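Thermophilic dibenzothiophene desulfurization enzyme C (Paenibacillus sp. A11-2, PDB 5XDC) probably catalyses the FMNH2- and O2-dependent oxidation of dibenzothiophene to its 5-oxide and then to the 5,5-dioxide. Local coordinates at residues Ile250-Phe255 / Gln336-Val341; Ser357-Ala362 / Phe373-Phe378; Leu57-Glu62 / Pro115-Glu120; Gly148-Asn153 / Arg183-Leu188. All coordinates share one frame; numbering follows the deposited sequence.

Contact 1 of 4, residues Ile250-Phe255 / Gln336-Val341; sequences ITQLIF and QLMVQV
Helix segments 250-255 and 336-341 run nearly parallel, with short-segment axes 13° apart and 9.5 Å from each other at closest approach. The backbones come nearest where Leu-253 meets Val-341, with their CA atoms 5.7 Å apart. Val-341 has the largest share of the contact, and its CB is directed at segment 250-255. CG1 is set opposite the backbone N (chi1 168°), and this branch reaches helix 247-276. Val-341 CG1 lies 3.5 Å from Leu-253 N and 3.6 Å from Gln-252 CB, so it packs on main chain as well as side chain. The second branch, Val-341 CG2, sits alongside Leu-253 CB at 4.1 Å. Met-338 comes in one turn earlier. Its chain bends at both chi2 and chi3, which brings the methyl Met-338 CE over the aliphatic stem of Gln-252, 4.0 Å from Gln-252 CG. The two side chains cross obliquely. All of this is van der Waals packing of buried groups. The amide of Gln-252 is directed elsewhere: OE1 is bonded to Lys-345 NZ and NE2 to Asp-389 OD1. Gln-252 thus offers its stem to Met-338 and Val-341 and its polar end to two charged residues. Val-316 of helix 293-324 also touches Val-341. On segment 250-255, Phe-255 meets His-385 and His-388 of the indole pocket, and the side chain of Gln-252 lies about 5 Å from that of the FMN-site residue Tyr-413. Such close packing of long helices is typical of the C-terminal helical bundle of the acyl-CoA dehydrogenase fold, here beside the flavin site.

Contact 2 of 4, residues Ser357-Ala362 / Phe373-Phe378; sequences SRLYEA and FGFDRF
CG of Phe-375 turned opposite its backbone N (chi1 -177°) and CG of Tyr-360 opposite its carbonyl carbon (chi1 -84°) bring the two rings together. The two side chains run alongside in opposing senses. The result is a T-shaped stack, in which Phe-375 presents its edge to the Tyr-360 face. The planes stand at 87° and the ring centroids of Tyr-360 and Phe-375 are 5.3 Å apart. Phe-375 CD2 makes the touch, 3.5 Å from Tyr-360 CE2. Further along the ring edge, Phe-375 CZ rests 4.1 Å from Leu-359 CB. The Tyr-360 hydroxyl ends beside Asp-376, with Tyr-360 OH 3.5 Å from Asp-376 CB. A water sits 2.7 Å from Tyr-360 OH and also accepts a weak bond from Phe-375 N. Asp-376 itself pairs with Arg-380, and Arg-383 of the third subunit packs on Tyr-360. A leucine in place of Tyr-360 would probably leave the Phe-375 edge without its aromatic face and the water without its closer partner. The chemistry is therefore mixed: the ring of a buried tyrosine serves apolar packing, while its oxygen bonds to a water that also holds weakly to the backbone of Phe-375.

Contact 3 of 4, residues Leu57-Glu62 / Pro115-Glu120; sequences LLISKE and PQAVRE
Ile-59 reaches across to Ala-117 and Val-118 within the helical N-terminal domain of the acyl-CoA dehydrogenase fold. It joins the loop between helices 43-52 and 70-83 to the last turn of helix 107-119. The backbones stay well apart, with the CA atoms of Ile-59 and Val-118 separated by 8.4 Å. One methyl therefore does the bridging. The Ile-59 chain is extended at chi2 (169°), which carries CD1 out to the helix. Ile-59 CD1 lies 4.0 Å from Val-118 CG2 and 4.2 Å from Ala-117 CB. Ile-59 and Val-118 cross at a slant, and all the groups that touch are aliphatic. Phe-98 of helix 85-104 also packs on Ile-59, and Trp-122 packs on Ala-117. This apolar spot is small, burying 105 Å² in all, and it is the close-packed part of the contact. The other side is loose and exposed. Lys-61 and Glu-62 are exposed on the loop, and Arg-119 is exposed on the helix. None of the three touches the facing segment. At the end of the helix, Gln-116 and Glu-120 pair about one turn apart. Glu-120 OE1 is held by Trp-122 NE1. The other oxygen, Glu-120 OE2, accepts a nearly straight bond of 3.2 Å from Gln-116 NE2. That donor keeps the acceptor in its own amide plane but meets the carboxylate from above, 46° out of its plane.

Contact 4 of 4, residues Gly148-Asn153 / Arg183-Leu188; sequences GSYEIN and RIVAAL
Strand residues Tyr-150 and Val-185 face each other at a distance, their CA atoms 9.0 Å apart, so side chains fill the space between the two strands. Both CB atoms point across the contact. Val-185 CG1 approaches the Tyr-150 ring obliquely near its rim, 4.3 Å from Tyr-150 CE2, in the one of two Val-185 conformers given here. The two strands belong to one mixed sheet, in the middle domain of the acyl-CoA dehydrogenase fold. They are linked through strands 141-144 and 167-174. Ala-142 touches both Tyr-150 and Val-185. At the far end of the ring, Tyr-150 OH comes to 4.1 Å from Arg-183 NH2, too far for a bond. Arg-183 is bent at chi3 (-70°), which turns its guanidinium back toward the tyrosine. Ring and guanidinium planes are 67° apart. Asp-177 OD2 joins the two groups: it forms a salt bridge with Arg-183 NH2 and a weak hydrogen bond with Tyr-150 OH. Arg-183 NE is bonded to Gly-180 O, which further fixes the guanidinium. Along the first strand, Asn-153 ND2 donates to Glu-151 OE1 at 2.8 Å, with an almost linear bond (175°).

Overall arrangement
The four contacts sample all three parts of the acyl-CoA dehydrogenase-like chain: contact 3 the N-terminal helices, contact 4 the middle sheet, contacts 1 and 2 the C-terminal helices. Contacts 1 and 2 both use helix 331-363, but their centres are about 28 Å apart. Contact 1 is the most central. It comes within about 7 Å of contact 3 and about 13 Å of contact 4, measured between nearest atoms. Contact 2 lies across the chain's centre from contacts 3 and 4, with about 45 Å between the centres of contacts 2 and 4. Gln-252 and Tyr-360 each have a bound indole about 10 Å from the side chain, whereas contacts 3 and 4 lie away from the ligand sites.

Contact 1 of 4, residues Ile250-Phe255 / Gln336-Val341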
loop_
_atom_site.group_PDB
_atom_site.type_symbol
_atom_site.label_atom_id
_atom_site.label_comp_id
_atom_site.label_asym_id
_atom_site.label_seq_id
_atom_site.Cartn_x
_atom_site.Cartn_y
_atom_site.Cartn_z
ATOM N N ILE B 250 -7.802 -21.957 17.455
ATOM C CA ILE B 250 -6.609 -22.091 18.287
ATOM C C ILE B 250 -5.368 -22.192 17.415
ATOM O O ILE B 250 -4.350 -21.535 17.661
ATOM C CB ILE B 250 -6.728 -23.320 19.206
ATOM C CG1 ILE B 250 -7.747 -23.033 20.310
ATOM C CG2 ILE B 250 -5.378 -23.688 19.805
ATOM C CD1 ILE B 250 -8.127 -24.269 21.115
ATOM N N THR B 251 -5.437 -23.050 16.406
ATOM C CA THR B 251 -4.272 -23.337 15.579
ATOM C C THR B 251 -3.948 -22.161 14.670
ATOM O O THR B 251 -2.777 -21.832 14.469
ATOM C CB THR B 251 -4.532 -24.612 14.779
ATOM O OG1 THR B 251 -4.673 -25.720 15.681
ATOM C CG2 THR B 251 -3.378 -24.919 13.807
ATOM N N GLN B 252 -4.971 -21.521 14.118
ATOM C CA GLN B 252 -4.740 -20.354 13.274
ATOM C C GLN B 252 -4.162 -19.199 14.081
ATOM O O GLN B 252 -3.383 -18.402 13.546
ATOM C CB GLN B 252 -6.049 -19.980 12.576
ATOM C CG GLN B 252 -6.466 -20.986 11.537
ATOM C CD GLN B 252 -5.683 -20.824 10.237
ATOM O OE1 GLN B 252 -5.391 -19.706 9.829
ATOM N NE2 GLN B 252 -5.338 -21.934 9.596
ATOM N N LEU B 253 -4.470 -19.117 15.379
ATOM C CA LEU B 253 -3.829 -18.106 16.216
ATOM C C LEU B 253 -2.405 -18.493 16.609
ATOM O O LEU B 253 -1.568 -17.606 16.830
ATOM C CB LEU B 253 -4.676 -17.818 17.461
ATOM C CG LEU B 253 -4.310 -16.541 18.213
ATOM C CD1 LEU B 253 -4.548 -15.313 17.383
ATOM C CD2 LEU B 253 -5.123 -16.434 19.501
ATOM N N ILE B 254 -2.089 -19.797 16.671
ATOM C CA ILE B 254 -0.692 -20.216 16.779
ATOM C C ILE B 254 0.105 -19.675 15.596
ATOM O O ILE B 254 1.172 -19.082 15.767
ATOM C CB ILE B 254 -0.584 -21.751 16.872
ATOM C CG1 ILE B 254 -1.103 -22.235 18.226
ATOM C CG2 ILE B 254 0.846 -22.210 16.682
ATOM C CD1 ILE B 254 -1.309 -23.756 18.301
ATOM N N PHE B 255 -0.409 -19.877 14.378
ATOM C CA PHE B 255 0.281 -19.374 13.195
ATOM C C PHE B 255 0.464 -17.865 13.279
ATOM O O PHE B 255 1.532 -17.331 12.940
ATOM C CB PHE B 255 -0.502 -19.735 11.935
ATOM C CG PHE B 255 -0.714 -21.224 11.721
ATOM C CD1 PHE B 255 0.102 -22.150 12.329
ATOM C CD2 PHE B 255 -1.725 -21.671 10.873
ATOM C CE1 PHE B 255 -0.087 -23.517 12.114
ATOM C CE2 PHE B 255 -1.921 -23.033 10.656
ATOM C CZ PHE B 255 -1.095 -23.954 11.281
ATOM N N GLN B 336 -17.479 -16.209 16.165
ATOM C CA GLN B 336 -16.896 -14.920 16.525
ATOM C C GLN B 336 -15.413 -15.058 16.821
ATOM O O GLN B 336 -14.607 -14.217 16.411
ATOM C CB GLN B 336 -17.603 -14.322 17.735
ATOM C CG GLN B 336 -19.015 -13.873 17.445
ATOM C CD GLN B 336 -19.719 -13.371 18.686
ATOM O OE1 GLN B 336 -19.094 -13.188 19.735
ATOM N NE2 GLN B 336 -21.025 -13.147 18.579
ATOM N N LEU B 337 -15.025 -16.119 17.531
ATOM C CA LEU B 337 -13.611 -16.304 17.810
ATOM C C LEU B 337 -12.832 -16.508 16.520
ATOM O O LEU B 337 -11.766 -15.910 16.334
ATOM C CB LEU B 337 -13.406 -17.484 18.751
ATOM C CG LEU B 337 -11.931 -17.786 19.002
ATOM C CD1 LEU B 337 -11.167 -16.664 19.677
ATOM C CD2 LEU B 337 -11.779 -19.085 19.798
ATOM N N MET B 338 -13.349 -17.337 15.614
ATOM C CA MET B 338 -12.642 -17.590 14.363
ATOM C C MET B 338 -12.493 -16.308 13.547
ATOM O O MET B 338 -11.455 -16.079 12.923
ATOM C CB MET B 338 -13.364 -18.660 13.553
ATOM C CG MET B 338 -12.611 -19.083 12.288
ATOM S SD MET B 338 -11.060 -19.948 12.616
ATOM C CE MET B 338 -9.872 -18.819 11.860
ATOM N N VAL B 339 -13.520 -15.459 13.539
ATOM C CA VAL B 339 -13.401 -14.179 12.838
ATOM C C VAL B 339 -12.306 -13.326 13.471
ATOM O O VAL B 339 -11.507 -12.697 12.768
ATOM C CB VAL B 339 -14.765 -13.460 12.819
ATOM C CG1 VAL B 339 -14.630 -12.031 12.305
ATOM C CG2 VAL B 339 -15.734 -14.222 11.957
ATOM N N GLN B 340 -12.261 -13.267 14.805
ATOM C CA GLN B 340 -11.236 -12.470 15.473
ATOM C C GLN B 340 -9.838 -13.017 15.192
ATOM O O GLN B 340 -8.891 -12.245 15.014
ATOM C CB GLN B 340 -11.483 -12.419 16.980
ATOM C CG GLN B 340 -12.676 -11.559 17.425
ATOM C CD GLN B 340 -12.515 -10.056 17.146
ATOM O OE1 GLN B 340 -11.502 -9.431 17.500
ATOM N NE2 GLN B 340 -13.531 -9.468 16.520
ATOM N N VAL B 341 -9.690 -14.347 15.172
ATOM C CA VAL B 341 -8.402 -14.967 14.864
ATOM C C VAL B 341 -8.012 -14.686 13.419
ATOM O O VAL B 341 -6.866 -14.331 13.129
ATOM C CB VAL B 341 -8.457 -16.482 15.139
ATOM C CG1 VAL B 341 -7.234 -17.197 14.554
ATOM C CG2 VAL B 341 -8.552 -16.742 16.643
#

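Contact 2 of 4, residues Ser357-Ala362 / Phe373-Phe378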
loop_
_atom_site.group_PDB
_atom_site.type_symbol
_atom_site.label_atom_id
_atom_site.label_comp_id
_atom_site.label_asym_id
_atom_site.label_seq_id
_atom_site.Cartn_x
_atom_site.Cartn_y
_atom_site.Cartn_z
ATOM N N SER B 357 10.923 -7.798 4.008
ATOM C CA SER B 357 11.483 -7.376 2.733
ATOM C C SER B 357 11.909 -5.914 2.767
ATOM O O SER B 357 13.029 -5.578 2.370
ATOM C CB SER B 357 10.461 -7.595 1.614
ATOM O OG SER B 357 10.944 -7.079 0.397
ATOM N N ARG B 358 11.042 -5.033 3.267
ATOM C CA ARG B 358 11.296 -3.602 3.154
ATOM C C ARG B 358 12.342 -3.094 4.134
ATOM O O ARG B 358 12.915 -2.027 3.899
ATOM C CB ARG B 358 9.991 -2.829 3.351
ATOM C CG ARG B 358 9.042 -2.968 2.165
ATOM C CD ARG B 358 7.703 -2.323 2.467
ATOM N NE ARG B 358 6.688 -2.696 1.488
ATOM C CZ ARG B 358 5.392 -2.439 1.618
ATOM N NH1 ARG B 358 4.940 -1.802 2.694
ATOM N NH2 ARG B 358 4.545 -2.817 0.665
ATOM N N LEU B 359 12.615 -3.819 5.222
ATOM C CA LEU B 359 13.628 -3.349 6.162
ATOM C C LEU B 359 15.005 -3.247 5.513
ATOM O O LEU B 359 15.844 -2.485 5.996
ATOM C CB LEU B 359 13.683 -4.254 7.396
ATOM C CG LEU B 359 12.609 -3.967 8.450
ATOM C CD1 LEU B 359 12.586 -5.050 9.517
ATOM C CD2 LEU B 359 12.840 -2.614 9.078
ATOM N N TYR B 360 15.255 -3.974 4.420
ATOM C CA TYR B 360 16.526 -3.795 3.713
ATOM C C TYR B 360 16.707 -2.341 3.292
ATOM O O TYR B 360 17.831 -1.824 3.280
ATOM C CB TYR B 360 16.604 -4.703 2.484
ATOM C CG TYR B 360 17.063 -6.119 2.775
ATOM C CD1 TYR B 360 18.418 -6.426 2.827
ATOM C CD2 TYR B 360 16.155 -7.147 2.978
ATOM C CE1 TYR B 360 18.855 -7.715 3.088
ATOM C CE2 TYR B 360 16.593 -8.446 3.239
ATOM C CZ TYR B 360 17.935 -8.714 3.295
ATOM O OH TYR B 360 18.378 -9.989 3.565
ATOM N N GLU B 361 15.609 -1.673 2.935
ATOM C CA GLU B 361 15.686 -0.290 2.484
ATOM C C GLU B 361 16.224 0.615 3.585
ATOM O O GLU B 361 16.903 1.608 3.301
ATOM C CB GLU B 361 14.301 0.164 2.023
ATOM C CG GLU B 361 14.268 1.485 1.294
ATOM C CD GLU B 361 12.897 1.794 0.708
ATOM O OE1 GLU B 361 12.342 2.855 1.046
ATOM O OE2 GLU B 361 12.381 1.000 -0.116
ATOM N N ALA B 362 15.958 0.272 4.845
ATOM C CA ALA B 362 16.476 1.036 5.964
ATOM C C ALA B 362 17.928 0.696 6.270
ATOM O O ALA B 362 18.669 1.554 6.756
ATOM C CB ALA B 362 15.625 0.789 7.212
ATOM N N PHE B 373 25.336 -12.177 6.488
ATOM C CA PHE B 373 24.452 -11.511 7.439
ATOM C C PHE B 373 23.200 -12.357 7.682
ATOM O O PHE B 373 22.763 -12.534 8.827
ATOM C CB PHE B 373 24.112 -10.114 6.903
ATOM C CG PHE B 373 23.170 -9.308 7.777
ATOM C CD1 PHE B 373 23.121 -9.490 9.150
ATOM C CD2 PHE B 373 22.341 -8.358 7.208
ATOM C CE1 PHE B 373 22.252 -8.747 9.927
ATOM C CE2 PHE B 373 21.474 -7.608 7.991
ATOM C CZ PHE B 373 21.434 -7.808 9.347
ATOM N N GLY B 374 22.631 -12.912 6.616
ATOM C CA GLY B 374 21.579 -13.899 6.759
ATOM C C GLY B 374 20.219 -13.341 7.118
ATOM O O GLY B 374 19.353 -14.097 7.568
ATOM N N PHE B 375 19.997 -12.049 6.907
ATOM C CA PHE B 375 18.741 -11.433 7.326
ATOM C C PHE B 375 17.562 -11.951 6.522
ATOM O O PHE B 375 16.424 -11.936 7.012
ATOM C CB PHE B 375 18.855 -9.912 7.194
ATOM C CG PHE B 375 17.638 -9.169 7.669
ATOM C CD1 PHE B 375 17.479 -8.875 9.004
ATOM C CD2 PHE B 375 16.661 -8.770 6.773
ATOM C CE1 PHE B 375 16.369 -8.214 9.440
ATOM C CE2 PHE B 375 15.549 -8.094 7.217
ATOM C CZ PHE B 375 15.410 -7.822 8.546
ATOM N N ASP B 376 17.812 -12.433 5.307
ATOM C CA ASP B 376 16.756 -12.961 4.462
ATOM C C ASP B 376 16.063 -14.169 5.071
ATOM O O ASP B 376 15.004 -14.544 4.582
ATOM C CB ASP B 376 17.328 -13.334 3.102
ATOM C CG ASP B 376 18.369 -14.402 3.188
ATOM O OD1 ASP B 376 19.422 -14.164 3.812
ATOM O OD2 ASP B 376 18.150 -15.487 2.606
ATOM N N ARG B 377 16.645 -14.784 6.103
ATOM C CA ARG B 377 15.982 -15.886 6.797
ATOM C C ARG B 377 14.590 -15.499 7.276
ATOM O O ARG B 377 13.656 -16.307 7.214
ATOM C CB ARG B 377 16.840 -16.335 7.978
ATOM C CG ARG B 377 16.234 -17.425 8.809
ATOM C CD ARG B 377 17.234 -17.886 9.882
ATOM N NE ARG B 377 17.711 -16.774 10.709
ATOM C CZ ARG B 377 17.105 -16.324 11.798
ATOM N NH1 ARG B 377 15.994 -16.904 12.238
ATOM N NH2 ARG B 377 17.616 -15.294 12.455
ATOM N N PHE B 378 14.423 -14.268 7.767
ATOM C CA PHE B 378 13.116 -13.860 8.275
ATOM C C PHE B 378 12.068 -13.849 7.164
ATOM O O PHE B 378 10.979 -14.420 7.314
ATOM C CB PHE B 378 13.223 -12.486 8.938
ATOM C CG PHE B 378 14.106 -12.463 10.163
ATOM C CD1 PHE B 378 13.628 -12.917 11.389
ATOM C CD2 PHE B 378 15.398 -11.958 10.099
ATOM C CE1 PHE B 378 14.432 -12.886 12.519
ATOM C CE2 PHE B 378 16.208 -11.917 11.222
ATOM C CZ PHE B 378 15.725 -12.397 12.433
HETATM O O HOH W 1 20.937 -10.402 4.116
#

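Contact 3 of 4, residues Leu57-Glu62 / Pro115-Glu120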
loop_
_atom_site.group_PDB
_atom_site.type_symbol
_atom_site.label_atom_id
_atom_site.label_comp_id
_atom_site.label_asym_id
_atom_site.label_seq_id
_atom_site.Cartn_x
_atom_site.Cartn_y
_atom_site.Cartn_z
ATOM N N LEU B 57 2.917 -27.116 29.226
ATOM C CA LEU B 57 2.290 -25.865 29.665
ATOM C C LEU B 57 0.799 -26.009 29.927
ATOM O O LEU B 57 0.278 -25.424 30.883
ATOM C CB LEU B 57 2.528 -24.751 28.631
ATOM C CG LEU B 57 3.815 -23.949 28.841
ATOM C CD1 LEU B 57 4.195 -23.143 27.594
ATOM C CD2 LEU B 57 3.653 -22.997 30.035
ATOM N N LEU B 58 0.079 -26.733 29.074
ATOM C CA LEU B 58 -1.377 -26.780 29.154
ATOM C C LEU B 58 -1.901 -28.007 29.893
ATOM O O LEU B 58 -3.119 -28.118 30.082
ATOM C CB LEU B 58 -2.002 -26.728 27.754
ATOM C CG LEU B 58 -1.829 -25.413 26.988
ATOM C CD1 LEU B 58 -2.331 -25.572 25.560
ATOM C CD2 LEU B 58 -2.548 -24.267 27.680
ATOM N N ILE B 59 -1.035 -28.931 30.290
ATOM C CA ILE B 59 -1.469 -30.068 31.098
ATOM C C ILE B 59 -1.700 -29.557 32.517
ATOM O O ILE B 59 -0.886 -28.800 33.047
ATOM C CB ILE B 59 -0.424 -31.194 31.061
ATOM C CG1 ILE B 59 -0.333 -31.799 29.653
ATOM C CG2 ILE B 59 -0.750 -32.311 32.074
ATOM C CD1 ILE B 59 0.858 -32.729 29.476
ATOM N N SER B 60 -2.816 -29.954 33.122
ATOM C CA SER B 60 -3.139 -29.496 34.469
ATOM C C SER B 60 -2.062 -29.903 35.468
ATOM O O SER B 60 -1.357 -30.899 35.296
ATOM C CB SER B 60 -4.472 -30.080 34.914
ATOM O OG SER B 60 -4.326 -31.477 35.115
ATOM N N LYS B 61 -1.957 -29.131 36.547
ATOM C CA LYS B 61 -1.031 -29.499 37.610
ATOM C C LYS B 61 -1.390 -30.854 38.210
ATOM O O LYS B 61 -0.493 -31.621 38.580
ATOM C CB LYS B 61 -1.008 -28.414 38.691
ATOM C CG LYS B 61 -0.362 -27.118 38.222
ATOM C CD LYS B 61 -0.289 -26.084 39.335
ATOM C CE LYS B 61 0.410 -24.825 38.852
ATOM N NZ LYS B 61 0.591 -23.849 39.955
ATOM N N GLU B 62 -2.684 -31.166 38.296
ATOM C CA GLU B 62 -3.126 -32.460 38.820
ATOM C C GLU B 62 -2.505 -33.612 38.047
ATOM O O GLU B 62 -2.214 -34.664 38.626
ATOM C CB GLU B 62 -4.649 -32.539 38.767
ATOM C CG GLU B 62 -5.268 -33.899 39.103
ATOM C CD GLU B 62 -5.031 -34.333 40.542
ATOM O OE1 GLU B 62 -4.964 -33.450 41.418
ATOM O OE2 GLU B 62 -4.903 -35.557 40.787
ATOM N N PRO B 115 0.023 -37.794 32.145
ATOM C CA PRO B 115 1.168 -38.091 33.020
ATOM C C PRO B 115 2.324 -38.716 32.262
ATOM O O PRO B 115 3.493 -38.464 32.577
ATOM C CB PRO B 115 0.570 -39.053 34.062
ATOM C CG PRO B 115 -0.845 -38.698 34.106
ATOM C CD PRO B 115 -1.226 -38.362 32.677
ATOM N N GLN B 116 2.007 -39.541 31.263
ATOM C CA GLN B 116 3.041 -40.137 30.431
ATOM C C GLN B 116 3.791 -39.066 29.653
ATOM O O GLN B 116 5.024 -39.080 29.586
ATOM C CB GLN B 116 2.398 -41.147 29.486
ATOM C CG GLN B 116 3.376 -42.084 28.860
ATOM C CD GLN B 116 2.718 -43.167 28.024
ATOM O OE1 GLN B 116 1.504 -43.157 27.791
ATOM N NE2 GLN B 116 3.531 -44.110 27.558
ATOM N N ALA B 117 3.051 -38.121 29.071
ATOM C CA ALA B 117 3.665 -37.030 28.318
ATOM C C ALA B 117 4.588 -36.194 29.192
ATOM O O ALA B 117 5.624 -35.697 28.722
ATOM C CB ALA B 117 2.576 -36.149 27.714
ATOM N N VAL B 118 4.219 -36.001 30.464
ATOM C CA VAL B 118 5.091 -35.287 31.395
ATOM C C VAL B 118 6.340 -36.110 31.700
ATOM O O VAL B 118 7.471 -35.613 31.620
ATOM C CB VAL B 118 4.331 -34.941 32.691
ATOM C CG1 VAL B 118 5.290 -34.348 33.715
ATOM C CG2 VAL B 118 3.179 -33.978 32.419
ATOM N N ARG B 119 6.148 -37.377 32.077
ATOM C CA ARG B 119 7.260 -38.226 32.505
ATOM C C ARG B 119 8.255 -38.470 31.378
ATOM O O ARG B 119 9.473 -38.433 31.593
ATOM C CB ARG B 119 6.693 -39.550 33.028
ATOM C CG ARG B 119 7.700 -40.654 33.279
ATOM C CD ARG B 119 7.007 -41.938 33.775
ATOM N NE ARG B 119 5.573 -41.761 34.058
ATOM C CZ ARG B 119 4.572 -42.295 33.352
ATOM N NH1 ARG B 119 3.310 -42.065 33.704
ATOM N NH2 ARG B 119 4.813 -43.062 32.297
ATOM N N GLU B 120 7.752 -38.718 30.175
ATOM C CA GLU B 120 8.580 -39.054 29.030
ATOM C C GLU B 120 8.943 -37.838 28.186
ATOM O O GLU B 120 9.614 -37.995 27.163
ATOM C CB GLU B 120 7.858 -40.100 28.171
ATOM C CG GLU B 120 7.525 -41.399 28.943
ATOM C CD GLU B 120 6.910 -42.482 28.074
ATOM O OE1 GLU B 120 6.819 -42.309 26.841
ATOM O OE2 GLU B 120 6.514 -43.530 28.633
#

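Contact 4 of 4, residues Gly148-Asn153 / Arg183-Leu188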
loop_
_atom_site.group_PDB
_atom_site.type_symbol
_atom_site.label_atom_id
_atom_site.label_comp_id
_atom_site.label_asym_id
_atom_site.label_seq_id
_atom_site.Cartn_x
_atom_site.Cartn_y
_atom_site.Cartn_z
ATOM N N GLY B 148 -11.682 -53.648 16.223
ATOM C CA GLY B 148 -11.860 -52.216 16.371
ATOM C C GLY B 148 -10.627 -51.397 16.066
ATOM O O GLY B 148 -10.699 -50.159 16.095
ATOM N N SER B 149 -9.493 -52.043 15.822
ATOM C CA SER B 149 -8.319 -51.339 15.335
ATOM C C SER B 149 -8.538 -50.924 13.880
ATOM O O SER B 149 -9.484 -51.354 13.214
ATOM C CB SER B 149 -7.070 -52.212 15.442
ATOM O OG SER B 149 -6.732 -52.514 16.781
ATOM N N TYR B 150 -7.639 -50.077 13.382
ATOM C CA TYR B 150 -7.639 -49.685 11.981
ATOM C C TYR B 150 -6.252 -49.911 11.410
ATOM O O TYR B 150 -5.244 -49.699 12.090
ATOM C CB TYR B 150 -8.037 -48.208 11.791
ATOM C CG TYR B 150 -9.524 -47.961 11.843
ATOM C CD1 TYR B 150 -10.308 -48.128 10.713
ATOM C CD2 TYR B 150 -10.154 -47.580 13.024
ATOM C CE1 TYR B 150 -11.668 -47.916 10.747
ATOM C CE2 TYR B 150 -11.527 -47.360 13.061
ATOM C CZ TYR B 150 -12.272 -47.540 11.925
ATOM O OH TYR B 150 -13.631 -47.332 11.940
ATOM N N GLU B 151 -6.206 -50.345 10.158
ATOM C CA GLU B 151 -4.953 -50.477 9.435
ATOM C C GLU B 151 -4.803 -49.253 8.542
ATOM O O GLU B 151 -5.690 -48.966 7.730
ATOM C CB GLU B 151 -4.916 -51.760 8.605
ATOM C CG GLU B 151 -3.544 -51.992 7.968
ATOM C CD GLU B 151 -3.565 -53.083 6.926
ATOM O OE1 GLU B 151 -3.195 -52.809 5.769
ATOM O OE2 GLU B 151 -3.969 -54.214 7.257
ATOM N N ILE B 152 -3.684 -48.543 8.704
ATOM C CA ILE B 152 -3.426 -47.283 8.010
ATOM C C ILE B 152 -2.460 -47.543 6.867
ATOM O O ILE B 152 -1.400 -48.143 7.071
ATOM C CB ILE B 152 -2.842 -46.223 8.959
ATOM C CG1 ILE B 152 -3.657 -46.126 10.245
ATOM C CG2 ILE B 152 -2.763 -44.875 8.253
ATOM C CD1 ILE B 152 -5.087 -45.764 10.026
ATOM N N ASN B 153 -2.793 -47.024 5.675
ATOM C CA ASN B 153 -1.945 -47.160 4.498
ATOM C C ASN B 153 -1.915 -45.862 3.703
ATOM O O ASN B 153 -2.958 -45.251 3.464
ATOM C CB ASN B 153 -2.433 -48.268 3.571
ATOM C CG ASN B 153 -2.207 -49.636 4.146
ATOM O OD1 ASN B 153 -1.078 -50.120 4.184
ATOM N ND2 ASN B 153 -3.281 -50.266 4.601
ATOM N N ARG B 183 -15.000 -41.535 6.269
ATOM C CA ARG B 183 -15.083 -40.887 7.566
ATOM C C ARG B 183 -13.682 -40.665 8.109
ATOM O O ARG B 183 -12.824 -41.541 8.012
ATOM C CB ARG B 183 -15.897 -41.742 8.540
ATOM C CG ARG B 183 -17.299 -42.089 8.037
ATOM C CD ARG B 183 -18.084 -42.869 9.084
ATOM N NE ARG B 183 -17.554 -44.223 9.256
ATOM C CZ ARG B 183 -17.740 -44.975 10.337
ATOM N NH1 ARG B 183 -18.441 -44.521 11.364
ATOM N NH2 ARG B 183 -17.208 -46.184 10.394
ATOM N N ILE B 184 -13.447 -39.496 8.686
ATOM C CA ILE B 184 -12.109 -39.183 9.170
ATOM C C ILE B 184 -11.887 -39.846 10.517
ATOM O O ILE B 184 -12.694 -39.689 11.442
ATOM C CB ILE B 184 -11.893 -37.667 9.268
ATOM C CG1 ILE B 184 -11.932 -37.038 7.879
ATOM C CG2 ILE B 184 -10.533 -37.395 9.910
ATOM C CD1 ILE B 184 -11.981 -35.513 7.900
ATOM N N VAL B 185 -10.795 -40.580 10.644
ATOM C CA VAL B 185 -10.367 -41.080 11.941
ATOM C C VAL B 185 -9.057 -40.407 12.298
ATOM O O VAL B 185 -8.215 -40.109 11.438
ATOM C CB VAL B 185 -10.210 -42.613 11.991
ATOM C CG1 VAL B 185 -11.561 -43.285 11.840
ATOM C CG2 VAL B 185 -9.243 -43.084 10.936
ATOM N N ALA B 186 -8.896 -40.169 13.592
ATOM C CA ALA B 186 -7.714 -39.552 14.153
ATOM C C ALA B 186 -7.210 -40.433 15.278
ATOM O O ALA B 186 -7.996 -41.096 15.959
ATOM C CB ALA B 186 -8.000 -38.133 14.677
ATOM N N ALA B 187 -5.900 -40.425 15.473
ATOM C CA ALA B 187 -5.290 -41.246 16.510
ATOM C C ALA B 187 -3.971 -40.622 16.925
ATOM O O ALA B 187 -3.384 -39.808 16.203
ATOM C CB ALA B 187 -5.071 -42.688 16.037
ATOM N N LEU B 188 -3.500 -41.025 18.104
ATOM C CA LEU B 188 -2.211 -40.591 18.631
ATOM C C LEU B 188 -1.373 -41.844 18.847
ATOM O O LEU B 188 -1.710 -42.668 19.711
ATOM C CB LEU B 188 -2.383 -39.811 19.938
ATOM C CG LEU B 188 -1.120 -39.144 20.464
ATOM C CD1 LEU B 188 -0.743 -37.950 19.631
ATOM C CD2 LEU B 188 -1.286 -38.702 21.900
#